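Local coordinates for periplasmic binding protein (Agrobacterium tumefaciens str. B6, PDB 5L9G), which binds the opine mannopine and, as a periplasmic solute-binding protein of an ABC transporter, probably delivers it to the membrane permease for uptake, at residues 62-67 against 90-95; 162-167 against 176-181. One frame throughout, in Å; residues are numbered along the deposited sequence.

The two contacts follow one another along the chain, contact 1 closing before contact 2 begins, and their centres lie 28 Å apart with nearest atoms about 16 Å from each other. Contact 1 packs helix 61-69 on the loop after helix 84-89, against strand 76-80, which runs parallel to 23-27. Contact 2 joins helix 162-169 to the short helix 177-180, beside helices 184-197 and 324-343 and strand 320-321. Strands 76-80 and 320-321 both pair with the long strand 240-256. Each contact thus joins a helix to a later segment in a different part of the solute-binding fold; the side chain of Ala-63 lies about 8 Å from bound mannopine, near the pocket but not touching the ligand.

Contact 1: 62-67 against 90-95; sequences EARAQV and AGVLEK
Val-92 overlaps one side of helix 61-69, setting its two methyl groups against successive residues of the helix. CG1 touches Ala-63 CB at 3.7 Å, while the second methyl, CG2, lies over the start of the Arg-64 side chain, 3.7 Å from Arg-64 CB and equally near its CA. The valine torsion explains the division: with CG1 anti to the backbone N (chi1 178°), CG2 stands beside that N, and the two branches lie side by side on one face of the helix. The alpha carbons of Arg-64 and Val-92 approach to 5.6 Å. One turn further on, Val-67 comes in at a slant, its CG2 4.2 Å from Val-92 CG1, while its other methyl, CG1, rests 3.9 Å from the carbonyl oxygen of Gly-91. Arg-64 contributes only the aliphatic part of its chain: CG packs on Val-92 CG2, and CD reaches Ala-90 CB at 4.1 Å. Extended through its first two torsions, the chain bends at chi3 (54°) before the guanidinium. Gly-91, with positive phi (69°), ends helix 84-89 in a Schellman motif, and the chain leaves this turn directly into Val-92. Beyond the contact, Val-92 is tied by a backbone hydrogen bond to Lys-258, Ala-63 also packs on Ile-77 of strand 76-80, and Val-67 touches Val-257. The helix thus packs on both the loop and strand 76-80, an inner strand lying between 23-27 and 240-256. The contact is van der Waals in kind, mostly between methyl and methylene groups, with one methyl against a carbonyl oxygen, and its 219 Å² of buried surface centres on the buried Val-92; the fit consequently depends on the shapes of these groups, with no polar pairing to set the direction of approach.

Contact 2: 162-167 against 176-181; sequences MIEAAA and KVYEFL
Glu-164 and Tyr-178 meet through a short hydrogen bond, the phenol OH donating to Glu-164 OE1 at 2.6 Å. The acceptor uses its anti lone pair, turned away from OE2, and lies at the ring edge near the ring plane, with carboxylate and ring planes 81° apart. A bend at chi2 (96°) swings the carboxylate toward the tyrosine, while the methylenes of the same glutamate pack on a valine: Glu-164 CG is 3.7 Å from Val-177 CG1. That methyl also sits over the centre of the Tyr-178 ring, 4.1 Å above its plane. Further along, Leu-181 offers both branches to Ile-163, CD2 coming 3.9 Å from Ile-163 CG2, and its CD1 touches Glu-164 CG. Ala-167 adds an apolar contact, its CB 3.7 Å from Phe-180 CD2, approaching the ring obliquely.

Three hydrogen bonds hold the buried carboxylate. Besides the phenol, OE1 also accepts from Trp-327 NE1, and OE2 takes the backbone N of Gly-161, just before the helix; such neighbours would probably favour the charged form. The phenol oxygen in turn accepts from Asp-323 N, which helps fix its position.

Helix 324-343 covers Ile-163, Tyr-178 and Leu-181 through Trp-327 and Phe-326, helix 184-197 packs on Ile-163 and Leu-181, and Tyr-320 of strand 320-321 touches Glu-164, Val-177 and Tyr-178, so that two longer helices and a short strand pack on the pair formed by 162-169 and 177-180.

Contact 1: 62-67 against 90-95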
loop_
_atom_site.group_PDB
_atom_site.type_symbol
_atom_site.label_atom_id
_atom_site.label_comp_id
_atom_site.label_asym_id
_atom_site.label_seq_id
_atom_site.Cartn_x
_atom_site.Cartn_y
_atom_site.Cartn_z
ATOM N N GLU A 62 4.155 -13.391 -7.062
ATOM C CA GLU A 62 4.874 -14.434 -6.318
ATOM C C GLU A 62 3.856 -15.465 -5.791
ATOM O O GLU A 62 4.144 -16.666 -5.771
ATOM C CB GLU A 62 5.687 -13.828 -5.161
ATOM C CG GLU A 62 6.760 -12.821 -5.590
ATOM C CD GLU A 62 7.541 -12.191 -4.445
ATOM O OE1 GLU A 62 8.078 -12.972 -3.620
ATOM O OE2 GLU A 62 7.568 -10.936 -4.334
ATOM N N ALA A 63 2.640 -14.995 -5.414
ATOM C CA ALA A 63 1.556 -15.883 -4.967
ATOM C C ALA A 63 1.048 -16.675 -6.180
ATOM O O ALA A 63 0.741 -17.868 -6.051
ATOM C CB ALA A 63 0.425 -15.065 -4.358
ATOM N N ARG A 64 1.007 -16.012 -7.368
ATOM C CA ARG A 64 0.612 -16.641 -8.633
ATOM C C ARG A 64 1.592 -17.760 -8.998
ATOM O O ARG A 64 1.143 -18.852 -9.355
ATOM C CB ARG A 64 0.493 -15.607 -9.769
ATOM C CG ARG A 64 -0.041 -16.234 -11.071
ATOM C CD ARG A 64 -0.275 -15.255 -12.200
ATOM N NE ARG A 64 0.915 -14.455 -12.491
ATOM C CZ ARG A 64 0.959 -13.473 -13.384
ATOM N NH1 ARG A 64 -0.115 -13.176 -14.108
ATOM N NH2 ARG A 64 2.081 -12.790 -13.571
ATOM N N ALA A 65 2.921 -17.504 -8.863
ATOM C CA ALA A 65 3.975 -18.497 -9.144
ATOM C C ALA A 65 3.819 -19.746 -8.290
ATOM O O ALA A 65 4.023 -20.850 -8.810
ATOM C CB ALA A 65 5.354 -17.892 -8.945
ATOM N N GLN A 66 3.415 -19.590 -7.003
ATOM C CA GLN A 66 3.167 -20.734 -6.106
ATOM C C GLN A 66 1.984 -21.567 -6.617
ATOM O O GLN A 66 2.061 -22.798 -6.617
ATOM C CB GLN A 66 2.896 -20.270 -4.668
ATOM C CG GLN A 66 4.144 -19.810 -3.930
ATOM C CD GLN A 66 4.003 -19.841 -2.429
ATOM O OE1 GLN A 66 3.020 -20.338 -1.864
ATOM N NE2 GLN A 66 5.023 -19.358 -1.747
ATOM N N VAL A 67 0.907 -20.893 -7.087
ATOM C CA VAL A 67 -0.283 -21.562 -7.626
ATOM C C VAL A 67 0.082 -22.296 -8.934
ATOM O O VAL A 67 -0.248 -23.471 -9.079
ATOM C CB VAL A 67 -1.488 -20.585 -7.785
ATOM C CG1 VAL A 67 -2.682 -21.264 -8.460
ATOM C CG2 VAL A 67 -1.907 -20.007 -6.435
ATOM N N ALA A 90 -6.774 -14.375 -12.112
ATOM C CA ALA A 90 -5.716 -15.352 -12.383
ATOM C C ALA A 90 -5.891 -16.676 -11.598
ATOM O O ALA A 90 -5.072 -17.585 -11.745
ATOM C CB ALA A 90 -4.352 -14.737 -12.110
ATOM N N GLY A 91 -6.956 -16.768 -10.799
ATOM C CA GLY A 91 -7.265 -17.941 -9.984
ATOM C C GLY A 91 -6.296 -18.155 -8.838
ATOM O O GLY A 91 -6.035 -19.297 -8.449
ATOM N N VAL A 92 -5.767 -17.058 -8.276
ATOM C CA VAL A 92 -4.781 -17.094 -7.188
ATOM C C VAL A 92 -5.452 -17.071 -5.798
ATOM O O VAL A 92 -4.837 -17.480 -4.812
ATOM C CB VAL A 92 -3.728 -15.958 -7.387
ATOM C CG1 VAL A 92 -2.691 -15.910 -6.263
ATOM C CG2 VAL A 92 -3.035 -16.117 -8.732
ATOM N N LEU A 93 -6.725 -16.648 -5.732
ATOM C CA LEU A 93 -7.402 -16.471 -4.446
ATOM C C LEU A 93 -8.543 -17.431 -4.160
ATOM O O LEU A 93 -9.352 -17.722 -5.043
ATOM C CB LEU A 93 -7.912 -15.010 -4.334
ATOM C CG LEU A 93 -6.890 -13.879 -4.576
ATOM C CD1 LEU A 93 -7.522 -12.509 -4.338
ATOM C CD2 LEU A 93 -5.632 -14.032 -3.663
ATOM N N GLU A 94 -8.625 -17.898 -2.902
ATOM C CA GLU A 94 -9.726 -18.718 -2.410
ATOM C C GLU A 94 -10.903 -17.778 -2.162
ATOM O O GLU A 94 -10.680 -16.634 -1.744
ATOM C CB GLU A 94 -9.374 -19.364 -1.066
ATOM C CG GLU A 94 -8.544 -20.631 -1.157
ATOM C CD GLU A 94 -9.202 -21.891 -1.694
ATOM O OE1 GLU A 94 -8.456 -22.851 -1.988
ATOM O OE2 GLU A 94 -10.449 -21.930 -1.816
ATOM N N LYS A 95 -12.143 -18.253 -2.388
ATOM C CA LYS A 95 -13.331 -17.460 -2.061
ATOM C C LYS A 95 -13.486 -17.575 -0.539
ATOM O O LYS A 95 -13.342 -18.675 0.009
ATOM C CB LYS A 95 -14.593 -17.986 -2.784
ATOM C CG LYS A 95 -15.057 -17.087 -3.923
ATOM C CD LYS A 95 -14.373 -17.454 -5.235
ATOM C CE LYS A 95 -14.669 -16.489 -6.354
ATOM N NZ LYS A 95 -13.649 -16.595 -7.428
#

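Contact 2: 162-167 against 176-181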
loop_
_atom_site.group_PDB
_atom_site.type_symbol
_atom_site.label_atom_id
_atom_site.label_comp_id
_atom_site.label_asym_id
_atom_site.label_seq_id
_atom_site.Cartn_x
_atom_site.Cartn_y
_atom_site.Cartn_z
ATOM N N MET A 162 1.963 5.070 -8.962
ATOM C CA MET A 162 2.987 5.689 -9.825
ATOM C C MET A 162 2.405 6.232 -11.134
ATOM O O MET A 162 2.761 7.344 -11.542
ATOM C CB MET A 162 4.156 4.716 -10.086
ATOM C CG MET A 162 4.715 4.060 -8.805
ATOM S SD MET A 162 5.439 5.282 -7.657
ATOM C CE MET A 162 4.442 5.031 -6.227
ATOM N N ILE A 163 1.510 5.464 -11.791
ATOM C CA ILE A 163 0.837 5.902 -13.028
ATOM C C ILE A 163 -0.031 7.132 -12.710
ATOM O O ILE A 163 0.004 8.123 -13.437
ATOM C CB ILE A 163 -0.023 4.762 -13.664
ATOM C CG1 ILE A 163 0.800 3.453 -13.909
ATOM C CG2 ILE A 163 -0.761 5.233 -14.932
ATOM C CD1 ILE A 163 1.986 3.517 -14.917
ATOM N N GLU A 164 -0.795 7.048 -11.611
ATOM C CA GLU A 164 -1.683 8.123 -11.155
ATOM C C GLU A 164 -0.893 9.373 -10.796
ATOM O O GLU A 164 -1.385 10.481 -11.060
ATOM C CB GLU A 164 -2.534 7.667 -9.966
ATOM C CG GLU A 164 -3.459 6.491 -10.248
ATOM C CD GLU A 164 -2.885 5.135 -9.853
ATOM O OE1 GLU A 164 -3.664 4.269 -9.394
ATOM O OE2 GLU A 164 -1.664 4.927 -10.020
ATOM N N ALA A 165 0.336 9.203 -10.211
ATOM C CA ALA A 165 1.223 10.322 -9.839
ATOM C C ALA A 165 1.542 11.146 -11.091
ATOM O O ALA A 165 1.459 12.364 -11.050
ATOM C CB ALA A 165 2.514 9.798 -9.203
ATOM N N ALA A 166 1.844 10.469 -12.211
ATOM C CA ALA A 166 2.138 11.109 -13.489
ATOM C C ALA A 166 0.914 11.866 -14.021
ATOM O O ALA A 166 1.073 13.004 -14.475
ATOM C CB ALA A 166 2.614 10.083 -14.496
ATOM N N ALA A 167 -0.302 11.266 -13.914
ATOM C CA ALA A 167 -1.559 11.915 -14.335
ATOM C C ALA A 167 -1.741 13.222 -13.538
ATOM O O ALA A 167 -1.975 14.262 -14.144
ATOM C CB ALA A 167 -2.743 10.989 -14.107
ATOM N N LYS A 176 -10.417 13.634 -10.956
ATOM C CA LYS A 176 -10.476 13.223 -12.370
ATOM C C LYS A 176 -9.322 12.267 -12.778
ATOM O O LYS A 176 -9.190 11.943 -13.960
ATOM C CB LYS A 176 -10.522 14.443 -13.312
ATOM C CG LYS A 176 -11.661 15.423 -13.039
ATOM C CD LYS A 176 -12.830 15.226 -13.978
ATOM C CE LYS A 176 -13.908 16.268 -13.773
ATOM N NZ LYS A 176 -14.730 15.997 -12.560
ATOM N N VAL A 177 -8.488 11.830 -11.826
ATOM C CA VAL A 177 -7.360 10.938 -12.129
ATOM C C VAL A 177 -7.760 9.770 -13.042
ATOM O O VAL A 177 -7.116 9.524 -14.068
ATOM C CB VAL A 177 -6.656 10.418 -10.831
ATOM C CG1 VAL A 177 -5.683 9.280 -11.135
ATOM C CG2 VAL A 177 -5.933 11.544 -10.111
ATOM N N TYR A 178 -8.819 9.052 -12.657
ATOM C CA TYR A 178 -9.208 7.842 -13.367
ATOM C C TYR A 178 -10.064 8.103 -14.586
ATOM O O TYR A 178 -10.118 7.242 -15.463
ATOM C CB TYR A 178 -9.827 6.835 -12.410
ATOM C CG TYR A 178 -8.819 6.349 -11.390
ATOM C CD1 TYR A 178 -7.792 5.482 -11.755
ATOM C CD2 TYR A 178 -8.842 6.817 -10.079
ATOM C CE1 TYR A 178 -6.858 5.026 -10.814
ATOM C CE2 TYR A 178 -7.938 6.342 -9.125
ATOM C CZ TYR A 178 -6.945 5.451 -9.501
ATOM O OH TYR A 178 -6.043 4.987 -8.569
ATOM N N GLU A 179 -10.655 9.308 -14.697
ATOM C CA GLU A 179 -11.370 9.715 -15.900
ATOM C C GLU A 179 -10.296 9.972 -16.970
ATOM O O GLU A 179 -10.454 9.551 -18.109
ATOM C CB GLU A 179 -12.179 10.991 -15.630
ATOM C CG GLU A 179 -13.462 10.745 -14.858
ATOM C CD GLU A 179 -14.322 11.981 -14.666
ATOM O OE1 GLU A 179 -14.508 12.742 -15.644
ATOM O OE2 GLU A 179 -14.804 12.194 -13.529
ATOM N N PHE A 180 -9.175 10.610 -16.574
ATOM C CA PHE A 180 -8.034 10.895 -17.446
ATOM C C PHE A 180 -7.398 9.592 -17.931
ATOM O O PHE A 180 -7.106 9.468 -19.120
ATOM C CB PHE A 180 -6.984 11.761 -16.726
ATOM C CG PHE A 180 -5.747 12.070 -17.542
ATOM C CD1 PHE A 180 -5.780 13.022 -18.553
ATOM C CD2 PHE A 180 -4.556 11.391 -17.315
ATOM C CE1 PHE A 180 -4.641 13.302 -19.309
ATOM C CE2 PHE A 180 -3.418 11.669 -18.078
ATOM C CZ PHE A 180 -3.469 12.623 -19.070
ATOM N N LEU A 181 -7.198 8.617 -17.006
ATOM C CA LEU A 181 -6.600 7.316 -17.314
ATOM C C LEU A 181 -7.587 6.326 -17.969
ATOM O O LEU A 181 -7.179 5.214 -18.321
ATOM C CB LEU A 181 -5.993 6.705 -16.045
ATOM C CG LEU A 181 -4.780 7.415 -15.417
ATOM C CD1 LEU A 181 -4.383 6.735 -14.124
ATOM C CD2 LEU A 181 -3.587 7.487 -16.386
#